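Long-range contact in valine-pyruvate aminotransferase (Salmonella typhimurium, PDB 3G7Q), which transfers the amino group of valine to pyruvate with the help of pyridoxal 5'-phosphate, and is probably involved in alanine biosynthesis: residues 221-233 with 333-345. Residues are numbered along the deposited sequence; the frame is centred on the assembly and turned at random.
Sequences AYGVPFPGIIFSE and IHKPEGAIFLWLW
In this class I aminotransferase, of PLP fold type I, Y222 and I230 lie in the loop after strand 216-219 of the mixed seven-stranded sheet and meet A339 and G338 in the turn joining the antiparallel strands 332-334 and 341-345 of the smaller sheet. I230 and G338 make a single beta bridge, framed by two backbone hydrogen bonds: A339 N gives its proton to I229 O (2.8 Å), and F231 N reaches E337 O (2.7 Å) in a nearly straight bond, N-H...O 169°, from above the carbonyl plane. E337 O also has a CA-H...O contact from I230. With no side chain, G338 lets its CA lie 3.2 Å from I229 O. Y222 lays one ring face on the methyl of A339, a CH-pi contact with A339 CB 3.8 Å from the ring centroid and close to its normal. Its CG stands anti to the carbonyl carbon (chi1 -65°), which carries the ring over the turn. The hydroxyl end then runs across F341, Y222 OH lying 3.5 Å from F341 CE2, while Y222 CE1 meets CG1 of I340. Beside it, I229 CD1 touches I340 CG2 at 4.2 Å, and both isoleucines also pack on helix 299-325. F231 brings CD2, at its ring edge, to P336 O in the ring plane (3.4 Å). E337 extends its chain past S232, E337 CB lying 3.6 Å from S232 OG. The carboxylate OE1 of E337 is taken by a salt bridge to K167 and by V196 N. Buried backbone polar groups are thus paired at the bridge, apolar groups pack round Y222, and the glutamate charge is probably balanced by the lysine.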
ATOM      1  N   ALA A 221      -7.122  12.365 -10.345  1.00 32.70           N
ATOM      2  CA  ALA A 221      -5.646  12.345 -10.237  1.00 33.26           C
ATOM      3  C   ALA A 221      -4.938  13.491 -10.956  1.00 32.72           C
ATOM      4  O   ALA A 221      -3.829  13.868 -10.549  1.00 32.38           O
ATOM      5  CB  ALA A 221      -5.069  11.010 -10.732  1.00 35.25           C
ATOM      6  N   TYR A 222      -5.543  14.024 -12.024  1.00 31.20           N
ATOM      7  CA  TYR A 222      -4.934  15.083 -12.799  1.00 33.02           C
ATOM      8  C   TYR A 222      -5.638  16.419 -12.710  1.00 33.33           C
ATOM      9  O   TYR A 222      -5.162  17.387 -13.278  1.00 34.76           O
ATOM     10  CB  TYR A 222      -4.873  14.676 -14.297  1.00 33.82           C
ATOM     11  CG  TYR A 222      -3.970  13.504 -14.543  1.00 31.20           C
ATOM     12  CD1 TYR A 222      -2.596  13.679 -14.713  1.00 32.89           C
ATOM     13  CD2 TYR A 222      -4.467  12.219 -14.583  1.00 33.12           C
ATOM     14  CE1 TYR A 222      -1.774  12.615 -14.924  1.00 32.39           C
ATOM     15  CE2 TYR A 222      -3.638  11.147 -14.803  1.00 34.52           C
ATOM     16  CZ  TYR A 222      -2.292  11.366 -14.958  1.00 34.96           C
ATOM     17  OH  TYR A 222      -1.462  10.326 -15.175  1.00 37.48           O
ATOM     18  N   GLY A 223      -6.755  16.478 -12.002  1.00 32.98           N
ATOM     19  CA  GLY A 223      -7.583  17.663 -11.996  1.00 33.35           C
ATOM     20  C   GLY A 223      -7.337  18.694 -10.901  1.00 35.26           C
ATOM     21  O   GLY A 223      -6.280  18.746 -10.289  1.00 32.02           O
ATOM     22  N   VAL A 224      -8.339  19.539 -10.735  1.00 36.23           N
ATOM     23  CA  VAL A 224      -8.361  20.655  -9.809  1.00 34.99           C
ATOM     24  C   VAL A 224      -8.871  20.173  -8.471  1.00 32.64           C
ATOM     25  O   VAL A 224      -9.780  19.367  -8.437  1.00 33.68           O
ATOM     26  CB  VAL A 224      -9.313  21.739 -10.416  1.00 39.28           C
ATOM     27  CG1 VAL A 224      -9.908  22.614  -9.379  1.00 40.95           C
ATOM     28  CG2 VAL A 224      -8.581  22.507 -11.517  1.00 38.32           C
ATOM     29  N   PRO A 225      -8.386  20.745  -7.361  1.00 31.78           N
ATOM     30  CA  PRO A 225      -7.437  21.828  -7.185  1.00 33.45           C
ATOM     31  C   PRO A 225      -5.955  21.460  -7.313  1.00 32.84           C
ATOM     32  O   PRO A 225      -5.147  22.361  -7.434  1.00 34.26           O
ATOM     33  CB  PRO A 225      -7.748  22.332  -5.759  1.00 35.19           C
ATOM     34  CG  PRO A 225      -8.284  21.154  -5.080  1.00 35.83           C
ATOM     35  CD  PRO A 225      -9.020  20.370  -6.087  1.00 31.91           C
ATOM     36  N   PHE A 226      -5.614  20.170  -7.270  1.00 31.94           N
ATOM     37  CA  PHE A 226      -4.232  19.718  -7.477  1.00 31.27           C
ATOM     38  C   PHE A 226      -4.272  18.344  -8.130  1.00 31.65           C
ATOM     39  O   PHE A 226      -5.087  17.520  -7.751  1.00 33.07           O
ATOM     40  CB  PHE A 226      -3.432  19.678  -6.169  1.00 33.19           C
ATOM     41  CG  PHE A 226      -4.015  18.783  -5.127  1.00 32.93           C
ATOM     42  CD1 PHE A 226      -3.666  17.451  -5.068  1.00 33.04           C
ATOM     43  CD2 PHE A 226      -4.925  19.284  -4.209  1.00 36.42           C
ATOM     44  CE1 PHE A 226      -4.234  16.617  -4.115  1.00 34.40           C
ATOM     45  CE2 PHE A 226      -5.470  18.467  -3.265  1.00 36.32           C
ATOM     46  CZ  PHE A 226      -5.130  17.144  -3.220  1.00 33.67           C
ATOM     47  N   PRO A 227      -3.360  18.063  -9.071  1.00 30.72           N
ATOM     48  CA  PRO A 227      -2.257  18.902  -9.556  1.00 31.89           C
ATOM     49  C   PRO A 227      -2.598  19.938 -10.613  1.00 32.39           C
ATOM     50  O   PRO A 227      -1.729  20.717 -11.011  1.00 34.44           O
ATOM     51  CB  PRO A 227      -1.291  17.863 -10.116  1.00 32.60           C
ATOM     52  CG  PRO A 227      -2.206  16.849 -10.706  1.00 35.21           C
ATOM     53  CD  PRO A 227      -3.339  16.733  -9.711  1.00 32.78           C
ATOM     54  N   GLY A 228      -3.843  19.991 -11.053  1.00 31.77           N
ATOM     55  CA  GLY A 228      -4.262  21.035 -11.985  1.00 33.55           C
ATOM     56  C   GLY A 228      -3.773  20.893 -13.410  1.00 33.01           C
ATOM     57  O   GLY A 228      -3.676  21.871 -14.124  1.00 34.30           O
ATOM     58  N   ILE A 229      -3.507  19.667 -13.831  1.00 33.17           N
ATOM     59  CA  ILE A 229      -3.073  19.394 -15.213  1.00 32.17           C
ATOM     60  C   ILE A 229      -4.329  19.238 -16.087  1.00 30.98           C
ATOM     61  O   ILE A 229      -4.676  18.120 -16.553  1.00 30.80           O
ATOM     62  CB  ILE A 229      -2.146  18.171 -15.288  1.00 32.81           C
ATOM     63  CG1 ILE A 229      -0.977  18.263 -14.281  1.00 31.04           C
ATOM     64  CG2 ILE A 229      -1.577  18.035 -16.761  1.00 31.46           C
ATOM     65  CD1 ILE A 229      -0.172  17.022 -14.059  1.00 32.83           C
ATOM     66  N   ILE A 230      -4.984  20.361 -16.300  1.00 32.62           N
ATOM     67  CA  ILE A 230      -6.213  20.451 -17.070  1.00 33.25           C
ATOM     68  C   ILE A 230      -6.179  21.717 -17.877  1.00 33.68           C
ATOM     69  O   ILE A 230      -5.853  22.804 -17.358  1.00 33.69           O
ATOM     70  CB  ILE A 230      -7.455  20.348 -16.128  1.00 34.22           C
ATOM     71  CG1 ILE A 230      -8.742  20.335 -16.940  1.00 35.00           C
ATOM     72  CG2 ILE A 230      -7.434  21.502 -15.085  1.00 34.54           C
ATOM     73  CD1 ILE A 230      -9.968  19.929 -16.127  1.00 34.06           C
ATOM     74  N   PHE A 231      -6.525  21.593 -19.158  1.00 31.59           N
ATOM     75  CA  PHE A 231      -6.447  22.682 -20.118  1.00 33.42           C
ATOM     76  C   PHE A 231      -7.810  23.105 -20.683  1.00 35.61           C
ATOM     77  O   PHE A 231      -7.892  23.836 -21.677  1.00 38.98           O
ATOM     78  CB  PHE A 231      -5.536  22.262 -21.272  1.00 31.98           C
ATOM     79  CG  PHE A 231      -4.294  21.494 -20.828  1.00 29.52           C
ATOM     80  CD1 PHE A 231      -3.439  22.013 -19.864  1.00 33.48           C
ATOM     81  CD2 PHE A 231      -3.969  20.270 -21.395  1.00 29.30           C
ATOM     82  CE1 PHE A 231      -2.331  21.336 -19.469  1.00 31.97           C
ATOM     83  CE2 PHE A 231      -2.864  19.591 -20.992  1.00 35.57           C
ATOM     84  CZ  PHE A 231      -2.057  20.093 -20.032  1.00 33.14           C
ATOM     85  N   SER A 232      -8.875  22.571 -20.131  1.00 32.51           N
ATOM     86  CA  SER A 232     -10.184  22.879 -20.622  1.00 30.79           C
ATOM     87  C   SER A 232     -11.038  23.294 -19.460  1.00 32.43           C
ATOM     88  O   SER A 232     -10.634  23.135 -18.304  1.00 33.20           O
ATOM     89  CB  SER A 232     -10.799  21.633 -21.240  1.00 35.45           C
ATOM     90  OG  SER A 232     -10.881  20.655 -20.203  1.00 43.60           O
ATOM     91  N   GLU A 233     -12.215  23.801 -19.778  1.00 31.23           N
ATOM     92  CA  GLU A 233     -13.197  24.147 -18.760  1.00 32.77           C
ATOM     93  C   GLU A 233     -13.731  22.854 -18.131  1.00 33.31           C
ATOM     94  O   GLU A 233     -13.858  21.837 -18.810  1.00 33.36           O
ATOM     95  CB  GLU A 233     -14.324  24.939 -19.391  1.00 31.99           C
ATOM     96  CG  GLU A 233     -15.461  25.330 -18.459  1.00 32.11           C
ATOM     97  CD  GLU A 233     -16.550  24.277 -18.282  1.00 35.33           C
ATOM     98  OE1 GLU A 233     -16.747  23.418 -19.176  1.00 35.54           O
ATOM     99  OE2 GLU A 233     -17.221  24.345 -17.234  1.00 33.32           O
ATOM    100  N   ILE A 333      -5.714  12.965 -33.308  1.00 30.35           N
ATOM    101  CA  ILE A 333      -5.234  13.120 -31.940  1.00 28.78           C
ATOM    102  C   ILE A 333      -6.412  13.482 -31.062  1.00 30.13           C
ATOM    103  O   ILE A 333      -7.130  14.436 -31.345  1.00 28.88           O
ATOM    104  CB  ILE A 333      -4.176  14.232 -31.886  1.00 30.67           C
ATOM    105  CG1 ILE A 333      -2.979  13.910 -32.813  1.00 31.35           C
ATOM    106  CG2 ILE A 333      -3.669  14.436 -30.439  1.00 31.80           C
ATOM    107  CD1 ILE A 333      -1.951  15.091 -32.958  1.00 30.32           C
ATOM    108  N   HIS A 334      -6.644  12.742 -29.981  1.00 28.12           N
ATOM    109  CA  HIS A 334      -7.756  13.129 -29.107  1.00 27.17           C
ATOM    110  C   HIS A 334      -7.447  14.527 -28.583  1.00 29.51           C
ATOM    111  O   HIS A 334      -6.300  14.830 -28.236  1.00 30.81           O
ATOM    112  CB  HIS A 334      -7.944  12.186 -27.924  1.00 28.61           C
ATOM    113  CG  HIS A 334      -9.251  12.378 -27.219  1.00 28.10           C
ATOM    114  ND1 HIS A 334      -9.491  13.443 -26.376  1.00 29.54           N
ATOM    115  CD2 HIS A 334     -10.407  11.663 -27.264  1.00 31.32           C
ATOM    116  CE1 HIS A 334     -10.734  13.365 -25.915  1.00 29.83           C
ATOM    117  NE2 HIS A 334     -11.319  12.308 -26.450  1.00 29.70           N
ATOM    118  N   LYS A 335      -8.446  15.398 -28.560  1.00 29.62           N
ATOM    119  CA  LYS A 335      -8.235  16.749 -28.001  1.00 30.05           C
ATOM    120  C   LYS A 335      -7.589  16.640 -26.618  1.00 30.58           C
ATOM    121  O   LYS A 335      -8.082  15.960 -25.755  1.00 28.03           O
ATOM    122  CB  LYS A 335      -9.551  17.507 -27.927  1.00 31.37           C
ATOM    123  CG  LYS A 335      -9.319  18.934 -27.462  1.00 36.12           C
ATOM    124  CD  LYS A 335     -10.624  19.668 -27.378  1.00 40.15           C
ATOM    125  CE  LYS A 335     -10.327  21.147 -27.120  1.00 46.88           C
ATOM    126  NZ  LYS A 335     -11.599  21.906 -27.097  1.00 48.63           N
ATOM    127  N   PRO A 336      -6.422  17.261 -26.428  1.00 31.49           N
ATOM    128  CA  PRO A 336      -5.722  17.110 -25.161  1.00 32.93           C
ATOM    129  C   PRO A 336      -6.279  18.080 -24.123  1.00 32.47           C
ATOM    130  O   PRO A 336      -5.818  19.207 -24.005  1.00 34.25           O
ATOM    131  CB  PRO A 336      -4.266  17.437 -25.545  1.00 35.00           C
ATOM    132  CG  PRO A 336      -4.357  18.323 -26.579  1.00 36.66           C
ATOM    133  CD  PRO A 336      -5.622  18.037 -27.389  1.00 36.34           C
ATOM    134  N   GLU A 337      -7.286  17.638 -23.384  1.00 30.95           N
ATOM    135  CA  GLU A 337      -7.960  18.528 -22.415  1.00 29.91           C
ATOM    136  C   GLU A 337      -7.355  18.489 -21.010  1.00 30.55           C
ATOM    137  O   GLU A 337      -7.673  19.350 -20.170  1.00 31.01           O
ATOM    138  CB  GLU A 337      -9.471  18.237 -22.402  1.00 28.71           C
ATOM    139  CG  GLU A 337     -10.140  18.514 -23.743  1.00 29.29           C
ATOM    140  CD  GLU A 337     -11.617  18.318 -23.702  1.00 31.10           C
ATOM    141  OE1 GLU A 337     -12.074  17.200 -23.438  1.00 31.00           O
ATOM    142  OE2 GLU A 337     -12.339  19.306 -23.936  1.00 32.49           O
ATOM    143  N   GLY A 338      -6.441  17.560 -20.762  1.00 31.06           N
ATOM    144  CA  GLY A 338      -5.753  17.448 -19.510  1.00 31.27           C
ATOM    145  C   GLY A 338      -4.925  16.193 -19.489  1.00 31.96           C
ATOM    146  O   GLY A 338      -4.846  15.459 -20.491  1.00 30.46           O
ATOM    147  N   ALA A 339      -4.321  15.929 -18.335  1.00 30.41           N
ATOM    148  CA  ALA A 339      -3.429  14.826 -18.122  1.00 29.52           C
ATOM    149  C   ALA A 339      -2.143  14.935 -18.988  1.00 29.65           C
ATOM    150  O   ALA A 339      -1.847  15.999 -19.561  1.00 29.82           O
ATOM    151  CB  ALA A 339      -4.136  13.421 -18.260  1.00 30.20           C
ATOM    152  N   ILE A 340      -1.397  13.850 -19.015  1.00 30.23           N
ATOM    153  CA  ILE A 340      -0.014  13.865 -19.528  1.00 29.99           C
ATOM    154  C   ILE A 340       0.215  12.970 -20.749  1.00 29.78           C
ATOM    155  O   ILE A 340       1.371  12.633 -21.084  1.00 30.13           O
ATOM    156  CB  ILE A 340       0.974  13.463 -18.372  1.00 29.61           C
ATOM    157  CG1 ILE A 340       0.742  12.019 -17.871  1.00 30.60           C
ATOM    158  CG2 ILE A 340       0.897  14.518 -17.214  1.00 30.99           C
ATOM    159  CD1 ILE A 340       1.817  11.495 -16.847  1.00 32.42           C
ATOM    160  N   PHE A 341      -0.888  12.604 -21.397  1.00 29.86           N
ATOM    161  CA  PHE A 341      -0.853  11.697 -22.532  1.00 29.79           C
ATOM    162  C   PHE A 341      -1.428  12.296 -23.806  1.00 31.35           C
ATOM    163  O   PHE A 341      -2.212  13.222 -23.765  1.00 30.36           O
ATOM    164  CB  PHE A 341      -1.710  10.460 -22.232  1.00 30.53           C
ATOM    165  CG  PHE A 341      -1.371   9.797 -20.925  1.00 29.58           C
ATOM    166  CD1 PHE A 341      -0.255   8.977 -20.812  1.00 30.91           C
ATOM    167  CD2 PHE A 341      -2.128  10.049 -19.803  1.00 31.80           C
ATOM    168  CE1 PHE A 341       0.081   8.402 -19.588  1.00 35.27           C
ATOM    169  CE2 PHE A 341      -1.784   9.464 -18.558  1.00 32.54           C
ATOM    170  CZ  PHE A 341      -0.704   8.662 -18.457  1.00 33.14           C
ATOM    171  N   LEU A 342      -1.013  11.719 -24.925  1.00 29.00           N
ATOM    172  CA  LEU A 342      -1.678  11.930 -26.187  1.00 29.11           C
ATOM    173  C   LEU A 342      -2.204  10.555 -26.641  1.00 29.55           C
ATOM    174  O   LEU A 342      -1.516   9.518 -26.556  1.00 29.94           O
ATOM    175  CB  LEU A 342      -0.783  12.566 -27.241  1.00 28.41           C
ATOM    176  CG  LEU A 342      -0.416  14.025 -27.004  1.00 30.25           C
ATOM    177  CD1 LEU A 342       0.629  14.480 -28.065  1.00 29.57           C
ATOM    178  CD2 LEU A 342      -1.656  14.931 -27.024  1.00 31.36           C
ATOM    179  N   TRP A 343      -3.444  10.567 -27.084  1.00 29.01           N
ATOM    180  CA  TRP A 343      -4.122   9.370 -27.596  1.00 29.02           C
ATOM    181  C   TRP A 343      -4.218   9.543 -29.093  1.00 27.99           C
ATOM    182  O   TRP A 343      -4.905  10.473 -29.603  1.00 29.14           O
ATOM    183  CB  TRP A 343      -5.480   9.253 -26.948  1.00 29.62           C
ATOM    184  CG  TRP A 343      -6.365   8.114 -27.345  1.00 27.09           C
ATOM    185  CD1 TRP A 343      -7.469   8.166 -28.122  1.00 29.09           C
ATOM    186  CD2 TRP A 343      -6.275   6.762 -26.866  1.00 27.52           C
ATOM    187  NE1 TRP A 343      -8.053   6.941 -28.189  1.00 29.37           N
ATOM    188  CE2 TRP A 343      -7.348   6.058 -27.425  1.00 29.95           C
ATOM    189  CE3 TRP A 343      -5.375   6.081 -26.040  1.00 29.32           C
ATOM    190  CZ2 TRP A 343      -7.568   4.698 -27.182  1.00 29.17           C
ATOM    191  CZ3 TRP A 343      -5.597   4.734 -25.777  1.00 29.22           C
ATOM    192  CH2 TRP A 343      -6.684   4.061 -26.351  1.00 28.00           C
ATOM    193  N   LEU A 344      -3.542   8.628 -29.790  1.00 27.81           N
ATOM    194  CA  LEU A 344      -3.413   8.677 -31.237  1.00 29.45           C
ATOM    195  C   LEU A 344      -4.306   7.642 -31.887  1.00 28.55           C
ATOM    196  O   LEU A 344      -4.219   6.460 -31.554  1.00 29.25           O
ATOM    197  CB  LEU A 344      -1.968   8.413 -31.646  1.00 29.09           C
ATOM    198  CG  LEU A 344      -0.900   9.257 -30.901  1.00 33.82           C
ATOM    199  CD1 LEU A 344       0.523   8.892 -31.375  1.00 30.39           C
ATOM    200  CD2 LEU A 344      -1.191  10.758 -30.990  1.00 30.44           C
ATOM    201  N   TRP A 345      -5.147   8.099 -32.813  1.00 29.14           N
ATOM    202  CA  TRP A 345      -6.037   7.251 -33.587  1.00 28.87           C
ATOM    203  C   TRP A 345      -5.571   7.271 -35.045  1.00 29.29           C
ATOM    204  O   TRP A 345      -5.735   8.274 -35.724  1.00 28.11           O
ATOM    205  CB  TRP A 345      -7.479   7.714 -33.446  1.00 29.23           C
ATOM    206  CG  TRP A 345      -8.478   7.016 -34.320  1.00 27.72           C
ATOM    207  CD1 TRP A 345      -8.395   5.744 -34.838  1.00 32.03           C
ATOM    208  CD2 TRP A 345      -9.770   7.519 -34.699  1.00 26.98           C
ATOM    209  NE1 TRP A 345      -9.530   5.465 -35.576  1.00 31.48           N
ATOM    210  CE2 TRP A 345     -10.387   6.533 -35.501  1.00 31.10           C
ATOM    211  CE3 TRP A 345     -10.456   8.708 -34.449  1.00 29.53           C
ATOM    212  CZ2 TRP A 345     -11.655   6.708 -36.057  1.00 30.56           C
ATOM    213  CZ3 TRP A 345     -11.727   8.886 -35.033  1.00 30.32           C
ATOM    214  CH2 TRP A 345     -12.291   7.890 -35.836  1.00 31.73           C
TER